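Local coordinates for xanthomonas outer protein D (Xanthomonas euvesicatoria, PDB 2OIX) that removes SUMO from conjugated proteins as a type III secreted cysteine protease of the Ulp1 family, represented here by its inactivated catalytic fragment, at residues A[63-68]-A[81-86]; A[67-72]-A[105-110]. The protein carries 1 engineered substitution. One frame throughout, in Å; residues are numbered along the deposited sequence.

Contact 1 of 2, residues A[63-68]-A[81-86]; sequences PIVFLP and VDRRNK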
loop_
_atom_site.group_PDB
_atom_site.type_symbol
_atom_site.label_atom_id
_atom_site.label_comp_id
_atom_site.label_asym_id
_atom_site.label_seq_id
_atom_site.Cartn_x
_atom_site.Cartn_y
_atom_site.Cartn_z
ATOM N N PRO A 63 -11.239 -5.149 4.695
ATOM C CA PRO A 63 -10.769 -4.275 5.768
ATOM C C PRO A 63 -9.253 -4.073 5.867
ATOM O O PRO A 63 -8.811 -3.204 6.618
ATOM C CB PRO A 63 -11.313 -4.989 7.018
ATOM C CG PRO A 63 -11.049 -6.478 6.622
ATOM C CD PRO A 63 -11.575 -6.495 5.201
ATOM N N ILE A 64 -8.455 -4.833 5.121
ATOM C CA ILE A 64 -6.989 -4.642 5.161
ATOM C C ILE A 64 -6.578 -4.095 3.797
ATOM O O ILE A 64 -6.582 -4.792 2.837
ATOM C CB ILE A 64 -6.207 -5.905 5.510
ATOM C CG1 ILE A 64 -6.560 -6.374 6.920
ATOM C CG2 ILE A 64 -4.697 -5.619 5.470
ATOM C CD1 ILE A 64 -5.970 -7.657 7.360
ATOM N N VAL A 65 -6.248 -2.820 3.732
ATOM C CA VAL A 65 -6.120 -2.141 2.445
ATOM C C VAL A 65 -4.699 -1.639 2.303
ATOM O O VAL A 65 -4.189 -0.940 3.237
ATOM C CB VAL A 65 -7.096 -0.936 2.398
ATOM C CG1 VAL A 65 -7.039 -0.230 1.067
ATOM C CG2 VAL A 65 -8.541 -1.423 2.629
ATOM N N PHE A 66 -4.055 -2.015 1.182
ATOM C CA PHE A 66 -2.731 -1.554 0.763
ATOM C C PHE A 66 -2.844 -0.399 -0.207
ATOM O O PHE A 66 -3.328 -0.578 -1.341
ATOM C CB PHE A 66 -1.947 -2.738 0.120
ATOM C CG PHE A 66 -1.828 -3.876 1.053
ATOM C CD1 PHE A 66 -0.669 -4.026 1.832
ATOM C CD2 PHE A 66 -2.924 -4.760 1.251
ATOM C CE1 PHE A 66 -0.589 -5.067 2.806
ATOM C CE2 PHE A 66 -2.833 -5.793 2.175
ATOM C CZ PHE A 66 -1.642 -5.961 2.934
ATOM N N LEU A 67 -2.372 0.772 0.217
ATOM C CA LEU A 67 -2.530 1.999 -0.559
ATOM C C LEU A 67 -1.182 2.518 -0.979
ATOM O O LEU A 67 -0.415 3.019 -0.137
ATOM C CB LEU A 67 -3.188 3.083 0.298
ATOM C CG LEU A 67 -4.564 2.678 0.884
ATOM C CD1 LEU A 67 -4.608 2.813 2.384
ATOM C CD2 LEU A 67 -5.672 3.501 0.305
ATOM N N PRO A 68 -0.844 2.347 -2.268
ATOM C CA PRO A 68 0.434 2.886 -2.745
ATOM C C PRO A 68 0.262 4.420 -2.802
ATOM O O PRO A 68 -0.749 4.920 -3.310
ATOM C CB PRO A 68 0.604 2.260 -4.124
ATOM C CG PRO A 68 -0.421 1.073 -4.160
ATOM C CD PRO A 68 -1.581 1.644 -3.339
ATOM N N VAL A 81 -3.870 0.168 5.763
ATOM C CA VAL A 81 -4.929 0.515 6.719
ATOM C C VAL A 81 -5.676 -0.779 7.117
ATOM O O VAL A 81 -6.150 -1.493 6.226
ATOM C CB VAL A 81 -5.932 1.530 6.127
ATOM C CG1 VAL A 81 -7.110 1.637 6.986
ATOM C CG2 VAL A 81 -5.315 2.927 5.902
ATOM N N ASP A 82 -5.774 -1.078 8.420
ATOM C CA ASP A 82 -6.396 -2.291 8.909
ATOM C C ASP A 82 -7.603 -1.875 9.732
ATOM O O ASP A 82 -7.464 -1.444 10.868
ATOM C CB ASP A 82 -5.410 -3.107 9.768
ATOM C CG ASP A 82 -6.109 -4.206 10.609
ATOM O OD1 ASP A 82 -7.234 -4.648 10.248
ATOM O OD2 ASP A 82 -5.567 -4.645 11.649
ATOM N N ARG A 83 -8.786 -1.933 9.131
ATOM C CA ARG A 83 -9.979 -1.531 9.865
ATOM C C ARG A 83 -10.894 -2.678 10.265
ATOM O O ARG A 83 -12.120 -2.494 10.404
ATOM C CB ARG A 83 -10.737 -0.430 9.124
ATOM C CG ARG A 83 -11.118 -0.856 7.739
ATOM C CD ARG A 83 -11.293 0.288 6.749
ATOM N NE ARG A 83 -11.487 -0.352 5.452
ATOM C CZ ARG A 83 -11.545 0.254 4.285
ATOM N NH1 ARG A 83 -11.467 1.581 4.205
ATOM N NH2 ARG A 83 -11.704 -0.497 3.198
ATOM N N ARG A 84 -10.304 -3.835 10.558
ATOM C CA ARG A 84 -11.081 -5.005 10.970
ATOM C C ARG A 84 -11.844 -4.666 12.260
ATOM O O ARG A 84 -12.985 -5.084 12.469
ATOM C CB ARG A 84 -10.210 -6.236 11.192
ATOM C CG ARG A 84 -9.732 -6.910 9.916
ATOM C CD ARG A 84 -8.826 -8.036 10.286
ATOM N NE ARG A 84 -7.544 -7.461 10.692
ATOM C CZ ARG A 84 -6.508 -8.179 11.132
ATOM N NH1 ARG A 84 -6.614 -9.503 11.264
ATOM N NH2 ARG A 84 -5.379 -7.562 11.469
ATOM N N ASN A 85 -11.214 -3.860 13.102
ATOM C CA ASN A 85 -11.861 -3.346 14.299
ATOM C C ASN A 85 -12.172 -1.878 14.050
ATOM O O ASN A 85 -11.271 -1.046 14.044
ATOM C CB ASN A 85 -10.942 -3.497 15.505
ATOM C CG ASN A 85 -11.599 -3.053 16.803
ATOM O OD1 ASN A 85 -12.630 -2.352 16.815
ATOM N ND2 ASN A 85 -11.003 -3.467 17.918
ATOM N N LYS A 86 -13.449 -1.570 13.859
ATOM C CA LYS A 86 -13.886 -0.208 13.548
ATOM C C LYS A 86 -13.702 0.839 14.662
ATOM O O LYS A 86 -13.608 2.026 14.358
ATOM C CB LYS A 86 -15.322 -0.198 13.005
ATOM C CG LYS A 86 -16.394 -0.221 14.099
ATOM C CD LYS A 86 -17.685 0.429 13.652
ATOM C CE LYS A 86 -18.383 1.035 14.860
ATOM N NZ LYS A 86 -18.425 0.062 15.997
#

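Contact 2 of 2, residues A[67-72]-A[105-110]; sequences LPINQP and RYLADM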
loop_
_atom_site.group_PDB
_atom_site.type_symbol
_atom_site.label_atom_id
_atom_site.label_comp_id
_atom_site.label_asym_id
_atom_site.label_seq_id
_atom_site.Cartn_x
_atom_site.Cartn_y
_atom_site.Cartn_z
ATOM N N LEU A 67 -2.372 0.772 0.217
ATOM C CA LEU A 67 -2.530 1.999 -0.559
ATOM C C LEU A 67 -1.182 2.518 -0.979
ATOM O O LEU A 67 -0.415 3.019 -0.137
ATOM C CB LEU A 67 -3.188 3.083 0.298
ATOM C CG LEU A 67 -4.564 2.678 0.884
ATOM C CD1 LEU A 67 -4.608 2.813 2.384
ATOM C CD2 LEU A 67 -5.672 3.501 0.305
ATOM N N PRO A 68 -0.844 2.347 -2.268
ATOM C CA PRO A 68 0.434 2.886 -2.745
ATOM C C PRO A 68 0.262 4.420 -2.802
ATOM O O PRO A 68 -0.749 4.920 -3.310
ATOM C CB PRO A 68 0.604 2.260 -4.124
ATOM C CG PRO A 68 -0.421 1.073 -4.160
ATOM C CD PRO A 68 -1.581 1.644 -3.339
ATOM N N ILE A 69 1.234 5.132 -2.239
ATOM C CA ILE A 69 1.229 6.590 -2.169
ATOM C C ILE A 69 2.242 7.121 -3.210
ATOM O O ILE A 69 3.415 6.947 -3.025
ATOM C CB ILE A 69 1.582 7.065 -0.747
ATOM C CG1 ILE A 69 0.656 6.438 0.324
ATOM C CG2 ILE A 69 1.524 8.601 -0.649
ATOM C CD1 ILE A 69 -0.799 6.656 0.142
ATOM N N ASN A 70 1.761 7.754 -4.278
ATOM C CA ASN A 70 2.581 8.281 -5.353
ATOM C C ASN A 70 2.918 9.740 -5.136
ATOM O O ASN A 70 2.031 10.566 -5.071
ATOM C CB ASN A 70 1.837 8.130 -6.700
ATOM C CG ASN A 70 2.722 8.354 -7.886
ATOM O OD1 ASN A 70 3.953 8.437 -7.772
ATOM N ND2 ASN A 70 2.113 8.397 -9.054
ATOM N N GLN A 71 4.196 10.053 -5.033
ATOM C CA GLN A 71 4.616 11.420 -5.226
ATOM C C GLN A 71 5.034 11.492 -6.703
ATOM O O GLN A 71 6.059 10.934 -7.075
ATOM C CB GLN A 71 5.755 11.822 -4.274
ATOM C CG GLN A 71 5.983 13.336 -4.220
ATOM C CD GLN A 71 7.150 13.790 -3.310
ATOM O OE1 GLN A 71 7.696 14.870 -3.510
ATOM N NE2 GLN A 71 7.510 12.991 -2.326
ATOM N N PRO A 72 4.199 12.133 -7.543
ATOM C CA PRO A 72 4.258 12.012 -9.006
ATOM C C PRO A 72 5.649 12.294 -9.560
ATOM O O PRO A 72 6.234 13.340 -9.255
ATOM C CB PRO A 72 3.260 13.064 -9.481
ATOM C CG PRO A 72 2.282 13.191 -8.354
ATOM C CD PRO A 72 3.111 13.034 -7.109
ATOM N N ARG A 105 5.024 11.897 3.713
ATOM C CA ARG A 105 4.150 11.598 4.828
ATOM C C ARG A 105 2.884 12.464 4.769
ATOM O O ARG A 105 1.822 11.999 5.135
ATOM C CB ARG A 105 4.878 11.758 6.161
ATOM C CG ARG A 105 4.014 11.558 7.374
ATOM C CD ARG A 105 3.412 10.159 7.528
ATOM N NE ARG A 105 2.411 10.205 8.594
ATOM C CZ ARG A 105 2.549 9.680 9.812
ATOM N NH1 ARG A 105 3.636 8.996 10.161
ATOM N NH2 ARG A 105 1.573 9.828 10.679
ATOM N N TYR A 106 3.006 13.695 4.271
ATOM C CA TYR A 106 1.842 14.537 4.000
ATOM C C TYR A 106 0.815 13.853 3.081
ATOM O O TYR A 106 -0.375 13.832 3.379
ATOM C CB TYR A 106 2.297 15.866 3.407
ATOM C CG TYR A 106 1.154 16.754 2.984
ATOM C CD1 TYR A 106 0.295 17.305 3.935
ATOM C CD2 TYR A 106 0.945 17.054 1.641
ATOM C CE1 TYR A 106 -0.759 18.141 3.569
ATOM C CE2 TYR A 106 -0.113 17.893 1.256
ATOM C CZ TYR A 106 -0.958 18.416 2.233
ATOM O OH TYR A 106 -1.987 19.249 1.865
ATOM N N LEU A 107 1.285 13.315 1.959
ATOM C CA LEU A 107 0.431 12.583 1.024
ATOM C C LEU A 107 -0.234 11.396 1.751
ATOM O O LEU A 107 -1.433 11.237 1.628
ATOM C CB LEU A 107 1.238 12.096 -0.202
ATOM C CG LEU A 107 1.798 13.181 -1.143
ATOM C CD1 LEU A 107 2.701 12.581 -2.222
ATOM C CD2 LEU A 107 0.630 13.924 -1.782
ATOM N N ALA A 108 0.537 10.591 2.504
ATOM C CA ALA A 108 -0.062 9.492 3.330
ATOM C C ALA A 108 -1.121 9.994 4.356
ATOM O O ALA A 108 -2.150 9.338 4.605
ATOM C CB ALA A 108 1.040 8.702 4.046
ATOM N N ASP A 109 -0.855 11.166 4.937
ATOM C CA ASP A 109 -1.714 11.728 5.947
ATOM C C ASP A 109 -3.000 12.238 5.333
ATOM O O ASP A 109 -4.071 12.108 5.918
ATOM C CB ASP A 109 -1.006 12.862 6.691
ATOM C CG ASP A 109 -0.022 12.343 7.718
ATOM O OD1 ASP A 109 -0.058 11.125 8.015
ATOM O OD2 ASP A 109 0.781 13.151 8.231
ATOM N N MET A 110 -2.887 12.804 4.139
ATOM C CA MET A 110 -4.089 13.284 3.425
ATOM C C MET A 110 -4.944 12.089 3.030
ATOM O O MET A 110 -6.151 12.132 3.193
ATOM C CB MET A 110 -3.708 14.039 2.154
ATOM C CG MET A 110 -3.117 15.449 2.397
ATOM S SD MET A 110 -4.084 16.459 3.552
ATOM C CE MET A 110 -5.647 16.694 2.682
#

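Contact 1 of 2, residues A[63-68]-A[81-86]
Asp82 OD1, alongside CG1 of Ile64 at 3.8 Å, is gripped by Arg84 N and Arg84 NE from opposite faces of the carboxylate plane. The bond from Arg84 N closes an Asx turn as the chain leaves the strand. Arg84 NE lies 2.9 Å from Asp82 OD1 in a nearly straight salt bridge (171°), and Arg84 NH2 reaches Asp82 OD2, a side-on, two-nitrogen grip; Arg84 NH2 also pairs with Asp157. The bend at chi3 (-75°) turns NE back toward this carboxylate. Ile64 CD1 lies over one guanidinium face, 3.7 Å from Arg84 NE, while Pro63 CG meets the Arg84 CG methylene at 3.6 Å. Beside these side chains the backbones of the antiparallel hairpin are joined by reciprocal 2.8 Å bonds, Val65 N to Val81 O and Val81 N to Val65 O, and then by Arg83 N to Pro63 O. On the Val65 side of the sheet, Val65 CG2 sits over the Arg83 guanidinium, 3.3 Å from Arg83 NH2. Both arginines thus lay flat groups against aliphatic carbons, but the charge of Arg84 is probably largely balanced by Asp82 and Asp157, whereas Arg83 donates to uncharged carbonyls, NH1 to Leu56 O and NH2 to Pro62 O.

Contact 2 of 2, residues A[67-72]-A[105-110]
Leu107 of helix 102-114 packs on Ile69, Asn70 and Gln71 of strand 64-71, a helix-on-sheet contact within the Ulp1-type catalytic domain. Its CB comes first, 3.5 Å from Ile69 CG2, the two side chains sliding past each other in opposite directions. CG stands anti to the carbonyl carbon (chi1 -66°), and from it CD1 reaches the strand backbone. That methyl touches Asn70 O at 3.6 Å and Gln71 CA at 3.7 Å, then lies beside CB and CG of Gln71, the leucine and glutamine side chains crossing at about a right angle. Ile69 spreads its two branches over the helix: CG2, anti to its own backbone N, also approaches the backbone N of Ala108 at 3.9 Å, while CG1 faces Ala108 CB more loosely, at 4.4 Å. Strand and helix axes pass 8.5 Å apart, their directions differing by 133°, and no hydrogen bond joins the two segments. Polar ties come from Gln104, one turn before Ala108 on the same helix. Its NE2 makes a weak bond to Ile69 O. Val38 of helix 35-40 and Ala111 also touch Ile69. The amide of Gln71, carried past the leucine on an extended chain, donates through NE2 to Gln104 OE1.

How the contacts relate
After helices 7-20, 35-40 and 46-57 and the short strand 30-32, the chain enters strand 64-71, turns, and returns along strand 75-82; contact 1 closes this hairpin at its open end, with 12 residues between its segments. Contact 2 closes a longer loop that takes in the return strand, strand 90-94 and the start of helix 102-114. The two loops cross: 67-72 starts on the last two residues of 63-68 and runs on into the first loop, while 105-110 lies beyond 81-86. With centres about 15 Å apart, the contacts use the two ends of strand 64-71: one end pairs with strand 75-82, the other is covered by helix 102-114. Helix 35-40 reaches the shared Leu67 and Pro68 through Val38.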